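Local coordinates for uncharacterized protein MJ0754 (Methanocaldococcus jannaschii, PDB 3Q4N) that is of unknown function but is a ferritin-like four-helix-bundle protein that binds metal and probably holds it in a dinuclear centre, at residues 6-14 / 62-70; 24-35 / 112-123. All coordinates share one frame; numbering follows the deposited sequence.

Two ways of covering a helix within one ferritin-like chain are compared here. Contact 1 lies at the surface, its centre about 20 Å from the centre of the chain, where the irregular N-terminal residues 6-14 run past the end of helix 45-68; its polar bonds, mostly weak, join helix side chains to backbone atoms of the loop. Contact 2, its centre about 3 Å from that of the chain, pairs helix 15-42 with helix 102-125 in the buried middle of the bundle, its chemistry set by acidic side chains flanked by apolar ones. The two share no helix, yet they are neighbours in the fold: residues 6-14 lead into helix 15-42, and K62 of contact 1 packs on R25 of contact 2.

Contact 1 of 2, residues 6-14 / 62-70; sequences SSLPKQPIS and KYLLEKYNI
The ring of Y68 carries K10 over one face, CG lying 4.1 Å above the plane and displaced toward the rim, while the backbone O of Q11 sits at the ring edge and I13 approaches obliquely, its CD1 3.8 Å from Y68 CD1. An N-terminal loop thus wraps the C-terminal end of helix 45-68 in the ferritin-like bundle, where N69, with positive phi, closes the last turn in a Schellman motif. With CG of Y68 beside its own backbone N (chi1 -77°), the phenol swings toward the loop, and its OH receives a weak bond from the backbone N of Q11, 3.3 Å away. The stronger polar partner of that hydroxyl is D131 on helix 130-155, a helix that S7 and Q11 also touch, so Y68 links its own helix to both the loop and helix 130-155. The aliphatic part of K10 passes Y68 in the opposite direction and continues along the helix end, CD coming to 3.4 Å from the backbone O of K67. Nearer the start of the loop, the hydroxyl of Y63, on the helix, reaches S7 and L8: OH meets L8 CD1 and receives a weak, bent bond from the backbone N of S7 (136° at the hydrogen). Between the two tyrosines K67, bent at chi2 and chi4, runs its chain against L8, CE lying 3.7 Å from L8 CG. Its ammonium reaches two loop carbonyls, S7 O weakly at 3.3 Å. The other is that of P9, which follows a cis peptide bond: K67 NZ stands 3.2 Å from P9 O, well above the carbonyl plane.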
loop_
_atom_site.group_PDB
_atom_site.type_symbol
_atom_site.label_atom_id
_atom_site.label_comp_id
_atom_site.label_asym_id
_atom_site.label_seq_id
_atom_site.Cartn_x
_atom_site.Cartn_y
_atom_site.Cartn_z
ATOM N N SER B 6 -5.119 20.899 -21.452
ATOM C CA SER B 6 -4.043 21.925 -21.332
ATOM C C SER B 6 -4.254 22.937 -20.165
ATOM O O SER B 6 -5.032 23.908 -20.256
ATOM C CB SER B 6 -3.805 22.623 -22.682
ATOM O OG SER B 6 -4.560 23.811 -22.772
ATOM N N SER B 7 -3.543 22.677 -19.067
ATOM C CA SER B 7 -3.591 23.493 -17.860
ATOM C C SER B 7 -2.177 23.978 -17.528
ATOM O O SER B 7 -1.243 23.167 -17.382
ATOM C CB SER B 7 -4.178 22.694 -16.691
ATOM O OG SER B 7 -3.202 21.861 -16.082
ATOM N N LEU B 8 -2.046 25.307 -17.429
ATOM C CA LEU B 8 -0.764 26.040 -17.299
ATOM C C LEU B 8 -1.001 27.237 -16.328
ATOM O O LEU B 8 -2.168 27.578 -16.075
ATOM C CB LEU B 8 -0.238 26.460 -18.702
ATOM C CG LEU B 8 0.384 25.351 -19.602
ATOM C CD1 LEU B 8 -0.635 24.615 -20.494
ATOM C CD2 LEU B 8 1.583 25.851 -20.451
ATOM N N PRO B 9 0.072 27.874 -15.767
ATOM C CA PRO B 9 1.528 27.858 -15.997
ATOM C C PRO B 9 2.286 26.816 -15.130
ATOM O O PRO B 9 1.723 25.753 -14.803
ATOM C CB PRO B 9 1.932 29.279 -15.589
ATOM C CG PRO B 9 1.007 29.574 -14.407
ATOM C CD PRO B 9 -0.226 28.673 -14.557
ATOM N N LYS B 10 3.535 27.125 -14.755
ATOM C CA LYS B 10 4.422 26.141 -14.110
ATOM C C LYS B 10 4.621 26.412 -12.632
ATOM O O LYS B 10 5.056 27.496 -12.254
ATOM C CB LYS B 10 5.774 26.072 -14.822
ATOM C CG LYS B 10 6.603 24.853 -14.466
ATOM C CD LYS B 10 7.479 24.456 -15.626
ATOM C CE LYS B 10 8.243 25.657 -16.135
ATOM N NZ LYS B 10 8.580 25.513 -17.573
ATOM N N GLN B 11 4.343 25.390 -11.820
ATOM C CA GLN B 11 4.268 25.510 -10.356
ATOM C C GLN B 11 5.428 24.872 -9.555
ATOM O O GLN B 11 6.358 24.299 -10.141
ATOM C CB GLN B 11 2.911 24.985 -9.867
ATOM C CG GLN B 11 1.760 25.938 -10.147
ATOM C CD GLN B 11 0.407 25.327 -9.853
ATOM O OE1 GLN B 11 0.013 25.158 -8.684
ATOM N NE2 GLN B 11 -0.331 25.006 -10.920
ATOM N N PRO B 12 5.389 25.017 -8.209
ATOM C CA PRO B 12 6.364 24.419 -7.253
ATOM C C PRO B 12 6.416 22.848 -7.126
ATOM O O PRO B 12 5.559 22.233 -6.455
ATOM C CB PRO B 12 5.975 25.075 -5.906
ATOM C CG PRO B 12 4.562 25.657 -6.117
ATOM C CD PRO B 12 4.545 26.050 -7.557
ATOM N N ILE B 13 7.427 22.221 -7.741
ATOM C CA ILE B 13 7.626 20.751 -7.665
ATOM C C ILE B 13 8.707 20.345 -6.643
ATOM O O ILE B 13 9.770 20.959 -6.584
ATOM C CB ILE B 13 7.936 20.116 -9.068
ATOM C CG1 ILE B 13 7.481 18.665 -9.122
ATOM C CG2 ILE B 13 9.418 20.200 -9.432
ATOM C CD1 ILE B 13 6.087 18.495 -9.658
ATOM N N SER B 14 8.429 19.305 -5.860
ATOM C CA SER B 14 9.362 18.794 -4.857
ATOM C C SER B 14 9.887 17.401 -5.197
ATOM O O SER B 14 9.496 16.797 -6.196
ATOM C CB SER B 14 8.685 18.738 -3.497
ATOM O OG SER B 14 8.006 17.507 -3.329
ATOM N N LYS B 62 2.801 11.270 -18.687
ATOM C CA LYS B 62 3.856 11.702 -19.584
ATOM C C LYS B 62 3.782 13.212 -19.776
ATOM O O LYS B 62 4.812 13.873 -19.668
ATOM C CB LYS B 62 3.749 10.963 -20.913
ATOM C CG LYS B 62 4.663 11.475 -21.972
ATOM C CD LYS B 62 5.497 10.370 -22.548
ATOM C CE LYS B 62 6.943 10.846 -22.687
ATOM N NZ LYS B 62 7.856 9.806 -23.252
ATOM N N TYR B 63 2.568 13.745 -20.003
ATOM C CA TYR B 63 2.302 15.211 -20.096
ATOM C C TYR B 63 2.967 16.056 -18.993
ATOM O O TYR B 63 3.405 17.183 -19.256
ATOM C CB TYR B 63 0.780 15.514 -20.153
ATOM C CG TYR B 63 0.384 17.004 -20.230
ATOM C CD1 TYR B 63 0.439 17.835 -19.088
ATOM C CD2 TYR B 63 -0.066 17.577 -21.443
ATOM C CE1 TYR B 63 0.085 19.210 -19.151
ATOM C CE2 TYR B 63 -0.437 18.950 -21.530
ATOM C CZ TYR B 63 -0.362 19.768 -20.375
ATOM O OH TYR B 63 -0.729 21.124 -20.430
ATOM N N LEU B 64 3.034 15.506 -17.781
ATOM C CA LEU B 64 3.575 16.210 -16.602
ATOM C C LEU B 64 5.071 16.048 -16.437
ATOM O O LEU B 64 5.735 16.899 -15.864
ATOM C CB LEU B 64 2.873 15.753 -15.326
ATOM C CG LEU B 64 1.416 16.209 -15.176
ATOM C CD1 LEU B 64 0.708 15.389 -14.121
ATOM C CD2 LEU B 64 1.316 17.699 -14.843
ATOM N N LEU B 65 5.591 14.942 -16.942
ATOM C CA LEU B 65 7.010 14.717 -16.917
ATOM C C LEU B 65 7.612 15.667 -17.918
ATOM O O LEU B 65 8.702 16.186 -17.708
ATOM C CB LEU B 65 7.352 13.272 -17.281
ATOM C CG LEU B 65 6.702 12.071 -16.572
ATOM C CD1 LEU B 65 7.689 10.919 -16.473
ATOM C CD2 LEU B 65 6.207 12.419 -15.182
ATOM N N GLU B 66 6.886 15.902 -19.005
ATOM C CA GLU B 66 7.315 16.832 -20.030
ATOM C C GLU B 66 7.234 18.246 -19.487
ATOM O O GLU B 66 8.202 19.003 -19.552
ATOM C CB GLU B 66 6.409 16.728 -21.249
ATOM C CG GLU B 66 6.557 15.456 -22.042
ATOM C CD GLU B 66 5.609 15.414 -23.230
ATOM O OE1 GLU B 66 4.396 15.727 -23.049
ATOM O OE2 GLU B 66 6.078 15.057 -24.340
ATOM N N LYS B 67 6.070 18.587 -18.943
ATOM C CA LYS B 67 5.793 19.937 -18.480
ATOM C C LYS B 67 6.782 20.377 -17.413
ATOM O O LYS B 67 7.086 21.552 -17.327
ATOM C CB LYS B 67 4.370 20.017 -17.920
ATOM C CG LYS B 67 3.569 21.229 -18.355
ATOM C CD LYS B 67 4.068 22.527 -17.738
ATOM C CE LYS B 67 2.960 23.546 -17.659
ATOM N NZ LYS B 67 2.004 23.139 -16.584
ATOM N N TYR B 68 7.274 19.446 -16.599
ATOM C CA TYR B 68 8.115 19.798 -15.461
ATOM C C TYR B 68 9.517 19.308 -15.658
ATOM O O TYR B 68 10.368 19.480 -14.786
ATOM C CB TYR B 68 7.541 19.247 -14.156
ATOM C CG TYR B 68 6.379 20.055 -13.655
ATOM C CD1 TYR B 68 6.516 20.903 -12.565
ATOM C CD2 TYR B 68 5.146 19.991 -14.280
ATOM C CE1 TYR B 68 5.429 21.672 -12.093
ATOM C CE2 TYR B 68 4.060 20.752 -13.829
ATOM C CZ TYR B 68 4.201 21.592 -12.733
ATOM O OH TYR B 68 3.117 22.342 -12.290
ATOM N N ASN B 69 9.752 18.698 -16.814
ATOM C CA ASN B 69 11.081 18.223 -17.188
ATOM C C ASN B 69 11.679 17.297 -16.133
ATOM O O ASN B 69 12.343 17.745 -15.204
ATOM C CB ASN B 69 12.015 19.415 -17.450
ATOM C CG ASN B 69 13.135 19.092 -18.441
ATOM O OD1 ASN B 69 13.546 17.921 -18.612
ATOM N ND2 ASN B 69 13.645 20.139 -19.096
ATOM N N ILE B 70 11.407 16.009 -16.281
ATOM C CA ILE B 70 11.885 14.971 -15.375
ATOM C C ILE B 70 12.197 13.746 -16.231
ATOM O O ILE B 70 11.336 13.292 -16.991
ATOM C CB ILE B 70 10.819 14.599 -14.297
ATOM C CG1 ILE B 70 10.501 15.789 -13.388
ATOM C CG2 ILE B 70 11.286 13.425 -13.442
ATOM C CD1 ILE B 70 9.262 15.605 -12.510
#

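Contact 2 of 2, residues 24-35 / 112-123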
loop_
_atom_site.group_PDB
_atom_site.type_symbol
_atom_site.label_atom_id
_atom_site.label_comp_id
_atom_site.label_asym_id
_atom_site.label_seq_id
_atom_site.Cartn_x
_atom_site.Cartn_y
_atom_site.Cartn_z
ATOM N N MET B 24 4.118 6.599 -10.641
ATOM C CA MET B 24 2.803 6.531 -11.220
ATOM C C MET B 24 2.855 6.312 -12.716
ATOM O O MET B 24 2.001 5.628 -13.271
ATOM C CB MET B 24 2.049 7.797 -10.905
ATOM C CG MET B 24 1.477 7.833 -9.494
ATOM S SD MET B 24 0.592 6.351 -8.955
ATOM C CE MET B 24 -0.652 6.083 -10.187
ATOM N N ARG B 25 3.860 6.890 -13.368
ATOM C CA ARG B 25 4.075 6.678 -14.799
ATOM C C ARG B 25 4.261 5.193 -15.046
ATOM O O ARG B 25 3.647 4.626 -15.949
ATOM C CB ARG B 25 5.305 7.451 -15.289
ATOM C CG ARG B 25 5.796 7.096 -16.705
ATOM C CD ARG B 25 4.965 7.773 -17.807
ATOM N NE ARG B 25 5.444 7.464 -19.157
ATOM C CZ ARG B 25 4.658 7.415 -20.234
ATOM N NH1 ARG B 25 3.354 7.655 -20.140
ATOM N NH2 ARG B 25 5.173 7.118 -21.416
ATOM N N GLU B 26 5.096 4.555 -14.231
ATOM C CA GLU B 26 5.257 3.124 -14.368
ATOM C C GLU B 26 4.138 2.299 -13.757
ATOM O O GLU B 26 3.914 1.162 -14.177
ATOM C CB GLU B 26 6.608 2.659 -13.865
ATOM C CG GLU B 26 7.432 2.032 -14.972
ATOM C CD GLU B 26 8.927 2.136 -14.744
ATOM O OE1 GLU B 26 9.347 2.453 -13.599
ATOM O OE2 GLU B 26 9.667 1.888 -15.731
ATOM N N GLU B 27 3.419 2.860 -12.790
ATOM C CA GLU B 27 2.320 2.112 -12.227
ATOM C C GLU B 27 1.260 1.825 -13.278
ATOM O O GLU B 27 0.843 0.678 -13.396
ATOM C CB GLU B 27 1.747 2.762 -10.980
ATOM C CG GLU B 27 1.083 1.742 -10.057
ATOM C CD GLU B 27 1.053 2.175 -8.582
ATOM O OE1 GLU B 27 -0.062 2.254 -8.001
ATOM O OE2 GLU B 27 2.137 2.430 -7.998
ATOM N N GLU B 28 0.870 2.848 -14.053
ATOM C CA GLU B 28 -0.180 2.749 -15.093
ATOM C C GLU B 28 0.237 1.842 -16.248
ATOM O O GLU B 28 -0.592 1.232 -16.939
ATOM C CB GLU B 28 -0.537 4.131 -15.638
ATOM C CG GLU B 28 -1.005 5.155 -14.585
ATOM C CD GLU B 28 -2.434 4.915 -14.014
ATOM O OE1 GLU B 28 -3.419 4.891 -14.783
ATOM O OE2 GLU B 28 -2.583 4.765 -12.775
ATOM N N LYS B 29 1.538 1.760 -16.461
ATOM C CA LYS B 29 2.058 0.888 -17.482
ATOM C C LYS B 29 1.914 -0.577 -17.048
ATOM O O LYS B 29 1.549 -1.445 -17.859
ATOM C CB LYS B 29 3.505 1.237 -17.805
ATOM C CG LYS B 29 4.068 0.379 -18.916
ATOM C CD LYS B 29 5.407 0.856 -19.416
ATOM C CE LYS B 29 5.966 -0.158 -20.381
ATOM N NZ LYS B 29 6.411 -1.378 -19.671
ATOM N N LEU B 30 2.182 -0.848 -15.774
ATOM C CA LEU B 30 1.925 -2.175 -15.227
ATOM C C LEU B 30 0.499 -2.612 -15.579
ATOM O O LEU B 30 0.287 -3.633 -16.253
ATOM C CB LEU B 30 2.132 -2.193 -13.713
ATOM C CG LEU B 30 1.670 -3.453 -12.981
ATOM C CD1 LEU B 30 2.282 -4.721 -13.595
ATOM C CD2 LEU B 30 1.973 -3.353 -11.488
ATOM N N ALA B 31 -0.466 -1.826 -15.116
ATOM C CA ALA B 31 -1.860 -2.041 -15.423
ATOM C C ALA B 31 -2.027 -2.347 -16.909
ATOM O O ALA B 31 -2.582 -3.371 -17.276
ATOM C CB ALA B 31 -2.656 -0.810 -15.038
ATOM N N ARG B 32 -1.504 -1.478 -17.765
ATOM C CA ARG B 32 -1.678 -1.659 -19.185
ATOM C C ARG B 32 -1.067 -2.983 -19.684
ATOM O O ARG B 32 -1.745 -3.783 -20.347
ATOM C CB ARG B 32 -1.160 -0.448 -19.953
ATOM C CG ARG B 32 -1.540 -0.477 -21.436
ATOM C CD ARG B 32 -0.515 0.240 -22.353
ATOM N NE ARG B 32 0.841 -0.319 -22.255
ATOM C CZ ARG B 32 1.942 0.273 -22.717
ATOM N NH1 ARG B 32 1.863 1.453 -23.325
ATOM N NH2 ARG B 32 3.131 -0.313 -22.563
ATOM N N ASP B 33 0.196 -3.230 -19.342
ATOM C CA ASP B 33 0.901 -4.442 -19.806
ATOM C C ASP B 33 0.231 -5.708 -19.287
ATOM O O ASP B 33 0.174 -6.736 -19.984
ATOM C CB ASP B 33 2.364 -4.434 -19.370
ATOM C CG ASP B 33 3.130 -3.233 -19.891
ATOM O OD1 ASP B 33 4.099 -2.839 -19.219
ATOM O OD2 ASP B 33 2.773 -2.675 -20.958
ATOM N N VAL B 34 -0.290 -5.641 -18.064
ATOM C CA VAL B 34 -1.068 -6.768 -17.559
ATOM C C VAL B 34 -2.335 -6.985 -18.390
ATOM O O VAL B 34 -2.523 -8.059 -18.962
ATOM C CB VAL B 34 -1.375 -6.670 -16.063
ATOM C CG1 VAL B 34 -2.198 -7.857 -15.644
ATOM C CG2 VAL B 34 -0.076 -6.639 -15.280
ATOM N N TYR B 35 -3.185 -5.966 -18.477
ATOM C CA TYR B 35 -4.434 -6.153 -19.185
ATOM C C TYR B 35 -4.163 -6.693 -20.603
ATOM O O TYR B 35 -4.716 -7.713 -21.003
ATOM C CB TYR B 35 -5.302 -4.882 -19.160
ATOM C CG TYR B 35 -5.631 -4.371 -17.754
ATOM C CD1 TYR B 35 -5.786 -5.243 -16.692
ATOM C CD2 TYR B 35 -5.807 -3.014 -17.503
ATOM C CE1 TYR B 35 -6.082 -4.794 -15.417
ATOM C CE2 TYR B 35 -6.098 -2.551 -16.216
ATOM C CZ TYR B 35 -6.237 -3.459 -15.180
ATOM O OH TYR B 35 -6.519 -3.030 -13.896
ATOM N N ILE B 112 -5.320 -4.597 -9.367
ATOM C CA ILE B 112 -4.427 -3.558 -9.849
ATOM C C ILE B 112 -5.074 -2.193 -9.562
ATOM O O ILE B 112 -4.418 -1.214 -9.160
ATOM C CB ILE B 112 -4.157 -3.761 -11.346
ATOM C CG1 ILE B 112 -3.247 -4.965 -11.537
ATOM C CG2 ILE B 112 -3.515 -2.529 -11.982
ATOM C CD1 ILE B 112 -3.511 -5.735 -12.847
ATOM N N GLU B 113 -6.382 -2.168 -9.754
ATOM C CA GLU B 113 -7.169 -0.988 -9.552
ATOM C C GLU B 113 -7.317 -0.648 -8.058
ATOM O O GLU B 113 -7.408 0.520 -7.666
ATOM C CB GLU B 113 -8.515 -1.209 -10.242
ATOM C CG GLU B 113 -8.380 -1.439 -11.753
ATOM C CD GLU B 113 -7.906 -0.192 -12.505
ATOM O OE1 GLU B 113 -7.597 0.832 -11.863
ATOM O OE2 GLU B 113 -7.824 -0.220 -13.745
ATOM N N ASP B 114 -7.333 -1.688 -7.232
ATOM C CA ASP B 114 -7.369 -1.561 -5.773
ATOM C C ASP B 114 -6.088 -0.838 -5.319
ATOM O O ASP B 114 -6.121 0.195 -4.628
ATOM C CB ASP B 114 -7.458 -2.971 -5.180
ATOM C CG ASP B 114 -7.694 -2.983 -3.685
ATOM O OD1 ASP B 114 -7.512 -1.939 -2.998
ATOM O OD2 ASP B 114 -8.054 -4.072 -3.191
ATOM N N LEU B 115 -4.965 -1.396 -5.755
ATOM C CA LEU B 115 -3.676 -0.826 -5.536
ATOM C C LEU B 115 -3.549 0.509 -6.255
ATOM O O LEU B 115 -2.752 1.362 -5.866
ATOM C CB LEU B 115 -2.626 -1.789 -6.049
ATOM C CG LEU B 115 -1.207 -1.395 -5.672
ATOM C CD1 LEU B 115 -1.138 -0.836 -4.260
ATOM C CD2 LEU B 115 -0.324 -2.617 -5.774
ATOM N N ASP B 116 -4.314 0.707 -7.313
ATOM C CA ASP B 116 -4.128 1.937 -8.043
ATOM C C ASP B 116 -4.757 3.113 -7.305
ATOM O O ASP B 116 -4.072 4.097 -7.041
ATOM C CB ASP B 116 -4.629 1.822 -9.466
ATOM C CG ASP B 116 -3.648 2.406 -10.473
ATOM O OD1 ASP B 116 -3.283 1.690 -11.442
ATOM O OD2 ASP B 116 -3.237 3.577 -10.303
ATOM N N ILE B 117 -6.029 3.006 -6.922
ATOM C CA ILE B 117 -6.655 4.035 -6.095
ATOM C C ILE B 117 -5.906 4.282 -4.756
ATOM O O ILE B 117 -5.935 5.402 -4.221
ATOM C CB ILE B 117 -8.090 3.683 -5.787
ATOM C CG1 ILE B 117 -8.828 3.324 -7.062
ATOM C CG2 ILE B 117 -8.789 4.837 -5.104
ATOM C CD1 ILE B 117 -10.130 2.547 -6.814
ATOM N N ALA B 118 -5.252 3.251 -4.217
ATOM C CA ALA B 118 -4.561 3.372 -2.935
ATOM C C ALA B 118 -3.357 4.295 -3.077
ATOM O O ALA B 118 -3.155 5.237 -2.289
ATOM C CB ALA B 118 -4.121 2.002 -2.437
ATOM N N ASP B 119 -2.566 4.034 -4.110
ATOM C CA ASP B 119 -1.333 4.767 -4.297
ATOM C C ASP B 119 -1.643 6.166 -4.805
ATOM O O ASP B 119 -1.026 7.139 -4.393
ATOM C CB ASP B 119 -0.380 3.955 -5.162
ATOM C CG ASP B 119 -0.026 2.601 -4.501
ATOM O OD1 ASP B 119 -0.476 2.360 -3.359
ATOM O OD2 ASP B 119 0.690 1.760 -5.099
ATOM N N LEU B 120 -2.668 6.274 -5.632
ATOM C CA LEU B 120 -3.186 7.568 -6.008
ATOM C C LEU B 120 -3.512 8.389 -4.779
ATOM O O LEU B 120 -3.058 9.509 -4.678
ATOM C CB LEU B 120 -4.408 7.419 -6.928
ATOM C CG LEU B 120 -4.088 7.098 -8.398
ATOM C CD1 LEU B 120 -5.301 6.695 -9.164
ATOM C CD2 LEU B 120 -3.402 8.269 -9.114
ATOM N N GLU B 121 -4.284 7.839 -3.843
ATOM C CA GLU B 121 -4.639 8.588 -2.627
ATOM C C GLU B 121 -3.348 8.883 -1.874
ATOM O O GLU B 121 -3.085 10.024 -1.514
ATOM C CB GLU B 121 -5.629 7.821 -1.727
ATOM C CG GLU B 121 -7.136 8.048 -2.003
ATOM C CD GLU B 121 -8.045 6.853 -1.548
ATOM O OE1 GLU B 121 -7.759 6.196 -0.514
ATOM O OE2 GLU B 121 -9.068 6.572 -2.226
ATOM N N LYS B 122 -2.539 7.843 -1.671
ATOM C CA LYS B 122 -1.220 7.962 -1.045
ATOM C C LYS B 122 -0.445 9.151 -1.601
ATOM O O LYS B 122 0.043 9.985 -0.835
ATOM C CB LYS B 122 -0.457 6.653 -1.258
ATOM C CG LYS B 122 1.022 6.627 -0.933
ATOM C CD LYS B 122 1.591 5.339 -1.528
ATOM C CE LYS B 122 2.965 4.975 -0.990
ATOM N NZ LYS B 122 4.147 5.558 -1.744
ATOM N N TRP B 123 -0.374 9.245 -2.932
ATOM C CA TRP B 123 0.371 10.312 -3.617
ATOM C C TRP B 123 -0.269 11.708 -3.620
ATOM O O TRP B 123 0.426 12.718 -3.451
ATOM C CB TRP B 123 0.712 9.900 -5.043
ATOM C CG TRP B 123 1.776 8.842 -5.145
ATOM C CD1 TRP B 123 1.658 7.610 -5.741
ATOM C CD2 TRP B 123 3.120 8.920 -4.655
ATOM N NE1 TRP B 123 2.841 6.919 -5.640
ATOM C CE2 TRP B 123 3.754 7.696 -4.976
ATOM C CE3 TRP B 123 3.850 9.902 -3.971
ATOM C CZ2 TRP B 123 5.078 7.430 -4.635
ATOM C CZ3 TRP B 123 5.169 9.635 -3.635
ATOM C CH2 TRP B 123 5.768 8.412 -3.965
#
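Acidic side chains meet across this buried interface, E27 and E28 from one helix gathering with D116 and D119 from the other. E28 OE2 lies 2.8 Å from D116 OD2. E27 OE1 comes to 3.0 Å from D119 OD2. Neither pair is a hydrogen bond; in both the side chains cross at about a right angle, with the carboxylate planes steeply turned against each other. H57 of helix 45-68 bonds the other oxygen of E28. The cluster lies between the antiparallel segments 24-35 and 112-123, whose axes come within 10.6 Å at 168°, in a ferritin-like four-helix bundle, a setting consistent with the dinuclear metal centre of such proteins. Apolar contacts flank it. On one side M24, bent at chi2 and chi3 (-47° and -55°), slides past W123 in a Met-aromatic contact, SD 3.6 Å from CD1 of the indole, and the bends bring its CE onto L120 CD2. On the other, I112 presses CG2 on A31 CB and meets V34 tip to tip, CD1 to CG1. Y35 OH donates to E113 OE2 at 3.1 Å from above the carboxylate plane; S143 bonds E113 OE1. A phenylalanine in place of Y35 would probably leave E113 OE2 without this donor. The ring also packs against I112, its CE1 3.8 Å from I112 CD1.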